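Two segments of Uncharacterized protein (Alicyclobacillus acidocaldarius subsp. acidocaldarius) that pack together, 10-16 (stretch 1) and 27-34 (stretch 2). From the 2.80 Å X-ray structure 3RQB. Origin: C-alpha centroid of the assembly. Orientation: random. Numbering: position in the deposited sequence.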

# COMPACT_ATOMS: atom_id res chain seq x y z
N HIS B 10 13.16 12.04 24.03
CA HIS B 10 12.45 10.77 23.92
C HIS B 10 13.18 9.92 22.90
O HIS B 10 13.63 10.42 21.87
N ALA B 11 13.28 8.62 23.18
CA ALA B 11 14.02 7.71 22.32
C ALA B 11 13.62 7.86 20.87
O ALA B 11 14.47 8.00 19.99
N PHE B 12 12.31 7.84 20.63
CA PHE B 12 11.77 8.00 19.29
C PHE B 12 12.34 9.24 18.59
O PHE B 12 12.86 9.15 17.48
N ASP B 13 12.23 10.39 19.24
CA ASP B 13 12.76 11.62 18.67
C ASP B 13 14.27 11.51 18.51
O ASP B 13 14.89 12.19 17.69
N ASP B 14 14.86 10.63 19.31
CA ASP B 14 16.29 10.40 19.27
C ASP B 14 16.65 9.58 18.03
O ASP B 14 17.59 9.91 17.32
N ALA B 15 15.90 8.53 17.77
CA ALA B 15 16.15 7.68 16.60
C ALA B 15 15.89 8.40 15.29
O ALA B 15 16.62 8.22 14.31
N THR B 16 14.84 9.21 15.29
CA THR B 16 14.41 9.91 14.08
C THR B 16 15.02 11.30 13.98
O THR B 16 14.67 12.07 13.09
N GLY B 27 21.38 10.77 9.47
CA GLY B 27 20.86 10.11 10.64
C GLY B 27 21.73 8.93 11.01
O GLY B 27 22.66 8.55 10.30
N GLN B 28 21.43 8.35 12.16
CA GLN B 28 22.10 7.15 12.59
C GLN B 28 21.03 6.14 12.82
O GLN B 28 19.95 6.48 13.33
N VAL B 29 21.29 4.90 12.42
CA VAL B 29 20.43 3.81 12.83
C VAL B 29 20.76 3.55 14.29
O VAL B 29 21.92 3.30 14.65
N LYS B 30 19.74 3.63 15.14
CA LYS B 30 19.92 3.39 16.56
C LYS B 30 19.96 1.89 16.81
O LYS B 30 19.18 1.14 16.24
N ALA B 31 20.87 1.44 17.66
CA ALA B 31 20.96 0.01 17.95
C ALA B 31 19.85 -0.41 18.91
O ALA B 31 19.51 -1.59 19.00
N GLU B 32 19.30 0.57 19.63
CA GLU B 32 18.24 0.31 20.61
C GLU B 32 16.89 -0.03 19.93
O GLU B 32 16.00 -0.61 20.56
N TYR B 33 16.75 0.34 18.66
CA TYR B 33 15.58 -0.02 17.87
C TYR B 33 15.77 -1.28 17.03
O TYR B 33 14.93 -1.61 16.18
N TYR B 34 16.89 -1.96 17.22
CA TYR B 34 17.17 -3.15 16.44
C TYR B 34 16.05 -4.18 16.58
O TYR B 34 15.41 -4.25 17.63

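A short helix, 11-15, packs against a largely irregular segment through a small, mostly side-chain contact, in which two alanines receive the lysine chain of K30 and the ring of Y33, a long salt bridge joins D14 to K30 and one water joins the backbones; no direct hydrogen bond crosses between the stretches. Together they bury 293 Å², and the nearest CA atoms across the stretches are those of A15 and K30, 5.7 Å apart. Although the CA-to-CB bond of A15 points sideways, A15 CB lies 3.6 Å from K30 CD and 3.9 Å from Y33 CD2, so that it meets both K30 and Y33.

K30 points toward the helix with chi1 at -110°, between wells, and chi2 t; chi3 (141°) and chi4 (-143°) are also off the wells. Its aliphatic part passes over A15, and its amino end reaches A11, with A11 CB 3.9 Å from K30 NZ. On the way it meets D14, whose chi1 of -149° is likewise between wells: D14 OD1 is 3.2 Å from K30 CE and forms a long salt bridge with K30 NZ at 3.9 Å. Within stretch 2, E32 OE2 makes a second long salt bridge to K30 NZ, at 3.7 Å, so the ammonium group has two carboxylates near it, one from each stretch. E32 (chi1 m, chi2 p) also points toward the helix but does not touch it.

Y33, buried and pointing toward stretch 1 with chi1 m, places its ring beside A11 and A15, with its hydroxyl near F12. Its apolar contacts are with A15, given above, and with A11, where A11 CB is 4.3 Å from Y33 CE2. At the far end of the ring, Y33 OH sits 3.6 Å from F12 CA and 3.8 Å from F12 CB, near the plane of the F12 ring and at its edge. F12, chi1 t, points away overall, yet its CB touches the tyrosine hydroxyl and the edge of its ring lies near it. T16 (chi1 p) also points away; its OG1 donates a 3.1 Å hydrogen bond to F12 O, back within the helical stretch.

Beside the side-chain packing, water 1 links the backbones: it donates to A15 O at 2.7 Å and accepts from Q28 N at 3.0 Å. It thus joins A15 O to Q28 N; nearby, A15 O and Q28 O are 3.9 Å apart, and as both are acceptors they cannot bond directly to each other.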

# COMPACT_ATOMS: atom_id res chain seq x y z
CB HIS B 10 11.00 10.99 23.47
CG HIS B 10 10.18 9.74 23.46
ND1 HIS B 10 9.19 9.48 24.38
CD2 HIS B 10 10.22 8.66 22.65
CE1 HIS B 10 8.64 8.31 24.13
NE2 HIS B 10 9.25 7.78 23.08
CB ALA B 11 13.79 6.28 22.76
CB PHE B 12 10.25 8.10 19.35
CG PHE B 12 9.60 8.28 18.01
CD1 PHE B 12 9.53 9.52 17.42
CD2 PHE B 12 9.08 7.19 17.34
CE1 PHE B 12 8.93 9.68 16.18
CE2 PHE B 12 8.48 7.34 16.10
CZ PHE B 12 8.40 8.58 15.52
CB ASP B 13 12.39 12.81 19.56
CG ASP B 13 10.90 12.99 19.68
OD1 ASP B 13 10.21 12.79 18.66
OD2 ASP B 13 10.41 13.31 20.78
CB ASP B 14 16.74 9.70 20.55
CG ASP B 14 18.15 10.07 20.95
OD1 ASP B 14 19.04 9.21 20.83
OD2 ASP B 14 18.36 11.23 21.37
CB ALA B 15 15.30 6.43 16.67
CB THR B 16 12.89 10.02 13.99
OG1 THR B 16 12.42 10.92 15.00
CG2 THR B 16 12.24 8.64 14.15
CB GLN B 28 22.85 7.40 13.89
CG GLN B 28 24.28 7.79 13.69
CD GLN B 28 24.96 8.17 15.00
OE1 GLN B 28 24.49 9.04 15.72
NE2 GLN B 28 26.08 7.51 15.31
CB VAL B 29 20.67 2.53 12.01
CG1 VAL B 29 19.91 1.35 12.61
CG2 VAL B 29 20.26 2.75 10.57
CB LYS B 30 18.78 4.02 17.35
CG LYS B 30 19.14 5.25 18.18
CD LYS B 30 17.94 5.66 19.04
CE LYS B 30 18.36 6.12 20.43
NZ LYS B 30 17.38 5.70 21.47
CB ALA B 31 22.31 -0.32 18.51
CB GLU B 32 18.09 1.47 21.60
CG GLU B 32 19.35 1.79 22.43
CD GLU B 32 20.36 2.70 21.72
OE1 GLU B 32 21.47 2.92 22.26
OE2 GLU B 32 20.03 3.19 20.62
CB TYR B 33 15.07 1.14 17.02
CG TYR B 33 14.06 2.01 17.74
CD1 TYR B 33 12.70 1.75 17.66
CD2 TYR B 33 14.47 3.10 18.51
CE1 TYR B 33 11.77 2.54 18.32
CE2 TYR B 33 13.56 3.91 19.17
CZ TYR B 33 12.21 3.62 19.07
OH TYR B 33 11.29 4.43 19.73
CB TYR B 34 18.49 -3.78 16.86
CG TYR B 34 19.00 -4.74 15.81
CD1 TYR B 34 19.56 -4.26 14.63
CD2 TYR B 34 18.90 -6.11 15.98
CE1 TYR B 34 20.02 -5.11 13.66
CE2 TYR B 34 19.36 -6.98 15.01
CZ TYR B 34 19.92 -6.47 13.85
OH TYR B 34 20.39 -7.30 12.87
O HOH W 1 18.78 9.32 13.04